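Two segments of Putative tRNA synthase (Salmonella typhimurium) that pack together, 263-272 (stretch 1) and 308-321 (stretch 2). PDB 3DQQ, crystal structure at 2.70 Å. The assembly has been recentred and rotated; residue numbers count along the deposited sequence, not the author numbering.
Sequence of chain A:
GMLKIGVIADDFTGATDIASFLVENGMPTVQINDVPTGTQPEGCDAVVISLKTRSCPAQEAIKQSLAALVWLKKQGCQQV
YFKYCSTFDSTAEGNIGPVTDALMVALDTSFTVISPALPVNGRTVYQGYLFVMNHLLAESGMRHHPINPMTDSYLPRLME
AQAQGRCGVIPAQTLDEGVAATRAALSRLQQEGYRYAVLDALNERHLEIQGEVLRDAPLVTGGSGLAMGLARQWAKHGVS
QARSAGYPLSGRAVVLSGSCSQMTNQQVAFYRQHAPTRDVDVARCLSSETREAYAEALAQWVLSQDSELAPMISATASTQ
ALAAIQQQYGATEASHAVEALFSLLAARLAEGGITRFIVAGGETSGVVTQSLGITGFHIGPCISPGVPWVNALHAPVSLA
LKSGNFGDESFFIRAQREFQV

Stretch 1 263-272: MTNQQVAFYR
Stretch 2 308-321: ELAPMISATASTQA

Residues 263-271 are helical, continuing a helix begun earlier in the chain; i to i+4 bonds such as Val268 N to Thr264 O (2.9 Å) and Tyr271 N to Gln267 O (3.0 Å) define it. In stretch 2, an extended approach through Leu309-Pro311 (phi/psi -78/161, -68/135, -58/148) leads into strand 312-314, after which 316-319 adopt helical phi/psi. The N-to-C directions of the helix and strand axes make 139°, nearer antiparallel than parallel, with closest approach 10.5 Å, so the register descends: Asn265 CA lies 6.7 Å from Thr316 CA, and Val268 CA 7.3 Å from Ser314 CA. Together the stretches bury 503 Å².

Met263 makes no contact. Thr264 (chi1 -46°, m) points toward stretch 2, its CG2 4.1 Å from Thr316 CG2. Asn265 (chi1 -85°, m) leaves the helix sideways, but its end comes nearer and packs against Thr316 and Gln320. Gln266 stays out of reach on the exposed side.

Val268 (t, 168°) has its CA-to-CB bond pointing toward stretch 2, and its branched side chain contacts three residues there: Val268 CG2 lies 3.7 Å from Thr316 CG2, while Val268 CG1 lies 4.1 Å from Met312 SD and 3.6 Å from Ser314 OG. Ser314 OG (chi1 167°, t) accepts a hydrogen bond from Thr316 N at 3.1 Å, with an N-H...O angle of 168°, bracing the strand's exit. Ala269 points away.

Tyr271 (t, -167°; chi2 -113°) has the largest covered area, 113 Å². Tyr271 OH donates a very short 2.3 Å hydrogen bond to Ala310 O, which lies near the ring plane at its edge, giving this buried phenol a polar partner. Two apolar side chains also meet the ring: Tyr271 CD1 meets Met312 CE at 3.7 Å, and Tyr271 CE2 meets Leu309 CD1 at 4.3 Å. Met312, extended through chi1 179° and chi2 174° (both t), thereby touches both Val268 and Tyr271.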

ATOM      1  N   MET A 263       1.023  11.389  -0.772  1.00 48.88           N
ATOM      2  CA  MET A 263       0.920  12.815  -0.551  1.00 47.05           C
ATOM      3  C   MET A 263       1.737  13.214   0.659  1.00 46.03           C
ATOM      4  O   MET A 263       2.386  14.250   0.641  1.00 45.43           O
ATOM      5  CB  MET A 263      -0.526  13.264  -0.416  1.00 46.98           C
ATOM      6  CG  MET A 263      -0.646  14.779  -0.253  1.00 48.51           C
ATOM      7  SD  MET A 263      -0.183  15.757  -1.715  1.00 49.42           S
ATOM      8  CE  MET A 263       1.068  16.780  -1.060  1.00 48.62           C
ATOM      9  N   THR A 264       1.736  12.405   1.708  1.00 44.61           N
ATOM     10  CA  THR A 264       2.576  12.743   2.842  1.00 44.68           C
ATOM     11  C   THR A 264       4.034  12.808   2.368  1.00 44.53           C
ATOM     12  O   THR A 264       4.794  13.698   2.767  1.00 43.81           O
ATOM     13  CB  THR A 264       2.444  11.756   4.006  1.00 44.06           C
ATOM     14  OG1 THR A 264       1.074  11.476   4.252  1.00 43.97           O
ATOM     15  CG2 THR A 264       3.037  12.320   5.238  1.00 43.22           C
ATOM     16  N   ASN A 265       4.424  11.873   1.509  1.00 44.83           N
ATOM     17  CA  ASN A 265       5.775  11.879   0.983  1.00 45.30           C
ATOM     18  C   ASN A 265       6.090  13.167   0.285  1.00 44.75           C
ATOM     19  O   ASN A 265       7.177  13.693   0.453  1.00 44.67           O
ATOM     20  CB  ASN A 265       5.983  10.743   0.010  1.00 46.31           C
ATOM     21  CG  ASN A 265       6.351   9.436   0.699  1.00 51.18           C
ATOM     22  OD1 ASN A 265       5.890   9.125   1.828  1.00 59.24           O
ATOM     23  ND2 ASN A 265       7.197   8.649   0.025  1.00 55.26           N
ATOM     24  N   GLN A 266       5.148  13.680  -0.494  1.00 44.37           N
ATOM     25  CA  GLN A 266       5.367  14.941  -1.182  1.00 44.83           C
ATOM     26  C   GLN A 266       5.504  16.090  -0.211  1.00 44.18           C
ATOM     27  O   GLN A 266       6.375  16.946  -0.370  1.00 44.72           O
ATOM     28  CB  GLN A 266       4.228  15.248  -2.128  1.00 44.88           C
ATOM     29  CG  GLN A 266       4.279  14.473  -3.420  1.00 47.20           C
ATOM     30  CD  GLN A 266       3.052  14.748  -4.276  1.00 48.77           C
ATOM     31  OE1 GLN A 266       2.208  13.858  -4.492  1.00 54.69           O
ATOM     32  NE2 GLN A 266       2.916  16.000  -4.728  1.00 52.51           N
ATOM     33  N   GLN A 267       4.627  16.107   0.789  1.00 43.65           N
ATOM     34  CA  GLN A 267       4.642  17.135   1.835  1.00 42.79           C
ATOM     35  C   GLN A 267       5.953  17.146   2.616  1.00 41.81           C
ATOM     36  O   GLN A 267       6.470  18.207   2.918  1.00 41.55           O
ATOM     37  CB  GLN A 267       3.439  16.966   2.766  1.00 42.53           C
ATOM     38  CG  GLN A 267       2.112  17.309   2.080  1.00 42.75           C
ATOM     39  CD  GLN A 267       0.870  16.622   2.692  1.00 43.46           C
ATOM     40  OE1 GLN A 267       0.969  15.599   3.369  1.00 44.51           O
ATOM     41  NE2 GLN A 267      -0.301  17.185   2.429  1.00 42.63           N
ATOM     42  N   VAL A 268       6.511  15.973   2.908  1.00 41.26           N
ATOM     43  CA  VAL A 268       7.758  15.893   3.673  1.00 40.63           C
ATOM     44  C   VAL A 268       8.914  16.335   2.796  1.00 40.51           C
ATOM     45  O   VAL A 268       9.764  17.124   3.225  1.00 40.04           O
ATOM     46  CB  VAL A 268       8.006  14.473   4.237  1.00 40.08           C
ATOM     47  CG1 VAL A 268       9.414  14.321   4.763  1.00 37.01           C
ATOM     48  CG2 VAL A 268       7.007  14.175   5.331  1.00 39.86           C
ATOM     49  N   ALA A 269       8.935  15.840   1.560  1.00 40.62           N
ATOM     50  CA  ALA A 269       9.991  16.206   0.592  1.00 40.59           C
ATOM     51  C   ALA A 269      10.027  17.734   0.395  1.00 40.88           C
ATOM     52  O   ALA A 269      11.096  18.338   0.381  1.00 41.59           O
ATOM     53  CB  ALA A 269       9.781  15.497  -0.701  1.00 39.07           C
ATOM     54  N   PHE A 270       8.855  18.360   0.324  1.00 41.56           N
ATOM     55  CA  PHE A 270       8.744  19.809   0.125  1.00 41.31           C
ATOM     56  C   PHE A 270       9.181  20.574   1.360  1.00 40.98           C
ATOM     57  O   PHE A 270      10.154  21.322   1.317  1.00 40.81           O
ATOM     58  CB  PHE A 270       7.296  20.166  -0.240  1.00 42.69           C
ATOM     59  CG  PHE A 270       7.048  21.647  -0.400  1.00 42.87           C
ATOM     60  CD1 PHE A 270       7.374  22.293  -1.588  1.00 44.03           C
ATOM     61  CD2 PHE A 270       6.446  22.381   0.628  1.00 44.81           C
ATOM     62  CE1 PHE A 270       7.134  23.656  -1.746  1.00 44.11           C
ATOM     63  CE2 PHE A 270       6.194  23.757   0.488  1.00 45.21           C
ATOM     64  CZ  PHE A 270       6.545  24.398  -0.702  1.00 44.76           C
ATOM     65  N   TYR A 271       8.477  20.341   2.465  1.00 39.95           N
ATOM     66  CA  TYR A 271       8.751  21.023   3.720  1.00 40.17           C
ATOM     67  C   TYR A 271      10.201  20.959   4.190  1.00 40.47           C
ATOM     68  O   TYR A 271      10.681  21.910   4.822  1.00 40.93           O
ATOM     69  CB  TYR A 271       7.873  20.464   4.826  1.00 39.02           C
ATOM     70  CG  TYR A 271       7.865  21.299   6.082  1.00 38.54           C
ATOM     71  CD1 TYR A 271       8.409  20.820   7.263  1.00 36.76           C
ATOM     72  CD2 TYR A 271       7.304  22.573   6.084  1.00 37.15           C
ATOM     73  CE1 TYR A 271       8.396  21.581   8.423  1.00 38.01           C
ATOM     74  CE2 TYR A 271       7.284  23.345   7.231  1.00 38.53           C
ATOM     75  CZ  TYR A 271       7.834  22.850   8.405  1.00 38.39           C
ATOM     76  OH  TYR A 271       7.816  23.622   9.544  1.00 36.38           O
ATOM     77  N   ARG A 272      10.898  19.857   3.909  1.00 41.06           N
ATOM     78  CA  ARG A 272      12.231  19.641   4.506  1.00 41.66           C
ATOM     79  C   ARG A 272      13.314  20.585   3.924  1.00 41.80           C
ATOM     80  O   ARG A 272      14.371  20.777   4.510  1.00 41.30           O
ATOM     81  CB  ARG A 272      12.647  18.167   4.396  1.00 41.64           C
ATOM     82  CG  ARG A 272      13.542  17.879   3.259  1.00 41.95           C
ATOM     83  CD  ARG A 272      13.553  16.428   2.785  1.00 42.79           C
ATOM     84  NE  ARG A 272      13.403  15.346   3.772  1.00 44.58           N
ATOM     85  CZ  ARG A 272      14.297  15.012   4.692  1.00 42.58           C
ATOM     86  NH1 ARG A 272      15.410  15.715   4.844  1.00 44.59           N
ATOM     87  NH2 ARG A 272      14.052  14.001   5.495  1.00 40.43           N
ATOM     88  N   GLU A 308      12.473  29.978  11.588  1.00 50.97           N
ATOM     89  CA  GLU A 308      11.154  30.584  11.468  1.00 50.64           C
ATOM     90  C   GLU A 308      10.091  29.455  11.550  1.00 49.28           C
ATOM     91  O   GLU A 308       9.320  29.398  12.513  1.00 49.03           O
ATOM     92  CB  GLU A 308      11.069  31.402  10.168  1.00 51.49           C
ATOM     93  CG  GLU A 308       9.652  31.921   9.787  1.00 53.30           C
ATOM     94  CD  GLU A 308       9.545  32.290   8.264  1.00 55.40           C
ATOM     95  OE1 GLU A 308      10.490  33.009   7.765  1.00 59.00           O
ATOM     96  OE2 GLU A 308       8.522  31.857   7.604  1.00 58.90           O
ATOM     97  N   LEU A 309      10.101  28.542  10.577  1.00 47.12           N
ATOM     98  CA  LEU A 309       9.116  27.469  10.519  1.00 45.20           C
ATOM     99  C   LEU A 309       9.428  26.341  11.509  1.00 43.69           C
ATOM    100  O   LEU A 309      10.565  26.184  11.940  1.00 43.25           O
ATOM    101  CB  LEU A 309       9.066  26.915   9.110  1.00 44.76           C
ATOM    102  CG  LEU A 309       8.550  27.846   8.025  1.00 44.29           C
ATOM    103  CD1 LEU A 309       8.910  27.249   6.686  1.00 43.82           C
ATOM    104  CD2 LEU A 309       7.041  28.042   8.120  1.00 42.12           C
ATOM    105  N   ALA A 310       8.408  25.536  11.816  1.00 42.02           N
ATOM    106  CA  ALA A 310       8.496  24.434  12.786  1.00 40.80           C
ATOM    107  C   ALA A 310       9.407  23.291  12.302  1.00 39.58           C
ATOM    108  O   ALA A 310       9.296  22.831  11.159  1.00 39.04           O
ATOM    109  CB  ALA A 310       7.089  23.874  13.099  1.00 40.15           C
ATOM    110  N   PRO A 311      10.279  22.798  13.187  1.00 38.03           N
ATOM    111  CA  PRO A 311      11.050  21.604  12.925  1.00 37.30           C
ATOM    112  C   PRO A 311      10.170  20.411  12.646  1.00 36.10           C
ATOM    113  O   PRO A 311       9.079  20.320  13.180  1.00 35.88           O
ATOM    114  CB  PRO A 311      11.773  21.376  14.241  1.00 37.58           C
ATOM    115  CG  PRO A 311      11.832  22.692  14.876  1.00 37.50           C
ATOM    116  CD  PRO A 311      10.562  23.340  14.517  1.00 37.93           C
ATOM    117  N   MET A 312      10.649  19.503  11.808  1.00 35.55           N
ATOM    118  CA  MET A 312       9.911  18.290  11.455  1.00 35.08           C
ATOM    119  C   MET A 312      10.625  17.040  11.968  1.00 35.23           C
ATOM    120  O   MET A 312      11.847  16.921  11.905  1.00 34.46           O
ATOM    121  CB  MET A 312       9.754  18.188   9.958  1.00 34.62           C
ATOM    122  CG  MET A 312       9.014  16.954   9.525  1.00 34.82           C
ATOM    123  SD  MET A 312       8.709  16.974   7.758  1.00 31.69           S
ATOM    124  CE  MET A 312       7.038  17.432   7.813  1.00 34.29           C
ATOM    125  N   ILE A 313       9.856  16.119  12.513  1.00 35.37           N
ATOM    126  CA  ILE A 313      10.355  14.778  12.757  1.00 35.94           C
ATOM    127  C   ILE A 313       9.507  13.827  11.922  1.00 36.91           C
ATOM    128  O   ILE A 313       8.303  13.652  12.163  1.00 36.30           O
ATOM    129  CB  ILE A 313      10.326  14.455  14.225  1.00 36.04           C
ATOM    130  CG1 ILE A 313      11.385  15.309  14.878  1.00 36.28           C
ATOM    131  CG2 ILE A 313      10.568  12.951  14.501  1.00 34.26           C
ATOM    132  CD1 ILE A 313      11.279  15.227  16.301  1.00 40.38           C
ATOM    133  N   SER A 314      10.155  13.253  10.919  1.00 37.97           N
ATOM    134  CA  SER A 314       9.500  12.467   9.923  1.00 39.76           C
ATOM    135  C   SER A 314       9.924  11.031  10.024  1.00 40.25           C
ATOM    136  O   SER A 314      11.091  10.753  10.200  1.00 40.46           O
ATOM    137  CB  SER A 314       9.875  12.984   8.546  1.00 39.49           C
ATOM    138  OG  SER A 314       9.478  12.059   7.547  1.00 41.35           O
ATOM    139  N   ALA A 315       8.960  10.132   9.881  1.00 41.64           N
ATOM    140  CA  ALA A 315       9.186   8.710   9.879  1.00 42.94           C
ATOM    141  C   ALA A 315       8.888   8.166   8.483  1.00 44.11           C
ATOM    142  O   ALA A 315       8.811   6.963   8.274  1.00 43.57           O
ATOM    143  CB  ALA A 315       8.308   8.060  10.897  1.00 41.83           C
ATOM    144  N   THR A 316       8.762   9.045   7.505  1.00 46.47           N
ATOM    145  CA  THR A 316       8.303   8.598   6.201  1.00 48.65           C
ATOM    146  C   THR A 316       9.428   7.917   5.370  1.00 50.43           C
ATOM    147  O   THR A 316       9.146   7.062   4.531  1.00 51.10           O
ATOM    148  CB  THR A 316       7.445   9.711   5.440  1.00 49.29           C
ATOM    149  OG1 THR A 316       8.278  10.453   4.565  1.00 49.94           O
ATOM    150  CG2 THR A 316       6.648  10.667   6.422  1.00 46.98           C
ATOM    151  N   ALA A 317      10.691   8.224   5.675  1.00 52.98           N
ATOM    152  CA  ALA A 317      11.877   7.488   5.140  1.00 54.38           C
ATOM    153  C   ALA A 317      11.928   6.043   5.607  1.00 56.47           C
ATOM    154  O   ALA A 317      12.228   5.118   4.811  1.00 57.33           O
ATOM    155  CB  ALA A 317      13.174   8.172   5.560  1.00 54.10           C
ATOM    156  N   SER A 318      11.682   5.866   6.912  1.00 58.43           N
ATOM    157  CA  SER A 318      11.574   4.536   7.563  1.00 59.40           C
ATOM    158  C   SER A 318      10.383   3.703   7.005  1.00 60.99           C
ATOM    159  O   SER A 318      10.491   2.484   6.804  1.00 61.51           O
ATOM    160  CB  SER A 318      11.434   4.701   9.099  1.00 59.62           C
ATOM    161  OG  SER A 318      10.072   4.622   9.552  1.00 58.16           O
ATOM    162  N   THR A 319       9.253   4.389   6.786  1.00 62.44           N
ATOM    163  CA  THR A 319       8.072   3.896   6.044  1.00 63.18           C
ATOM    164  C   THR A 319       8.386   3.316   4.638  1.00 64.67           C
ATOM    165  O   THR A 319       7.612   2.526   4.089  1.00 64.47           O
ATOM    166  CB  THR A 319       7.032   5.059   5.936  1.00 62.81           C
ATOM    167  OG1 THR A 319       5.923   4.761   6.775  1.00 60.88           O
ATOM    168  CG2 THR A 319       6.564   5.334   4.476  1.00 63.23           C
ATOM    169  N   GLN A 320       9.529   3.712   4.075  1.00 66.41           N
ATOM    170  CA  GLN A 320       9.963   3.288   2.737  1.00 67.51           C
ATOM    171  C   GLN A 320      11.098   2.214   2.736  1.00 68.36           C
ATOM    172  O   GLN A 320      11.754   2.006   1.721  1.00 68.42           O
ATOM    173  CB  GLN A 320      10.376   4.568   1.956  1.00 67.96           C
ATOM    174  CG  GLN A 320       9.195   5.479   1.544  1.00 68.49           C
ATOM    175  CD  GLN A 320       8.453   4.911   0.332  1.00 71.17           C
ATOM    176  OE1 GLN A 320       7.603   4.017   0.450  1.00 72.81           O
ATOM    177  NE2 GLN A 320       8.805   5.400  -0.843  1.00 72.01           N
ATOM    178  N   ALA A 321      11.323   1.529   3.860  1.00 69.58           N
ATOM    179  CA  ALA A 321      12.499   0.650   4.011  1.00 70.21           C
ATOM    180  C   ALA A 321      12.301  -0.763   3.405  1.00 71.26           C
ATOM    181  O   ALA A 321      13.215  -1.256   2.727  1.00 71.41           O
ATOM    182  CB  ALA A 321      12.937   0.571   5.469  1.00 69.50           C
TER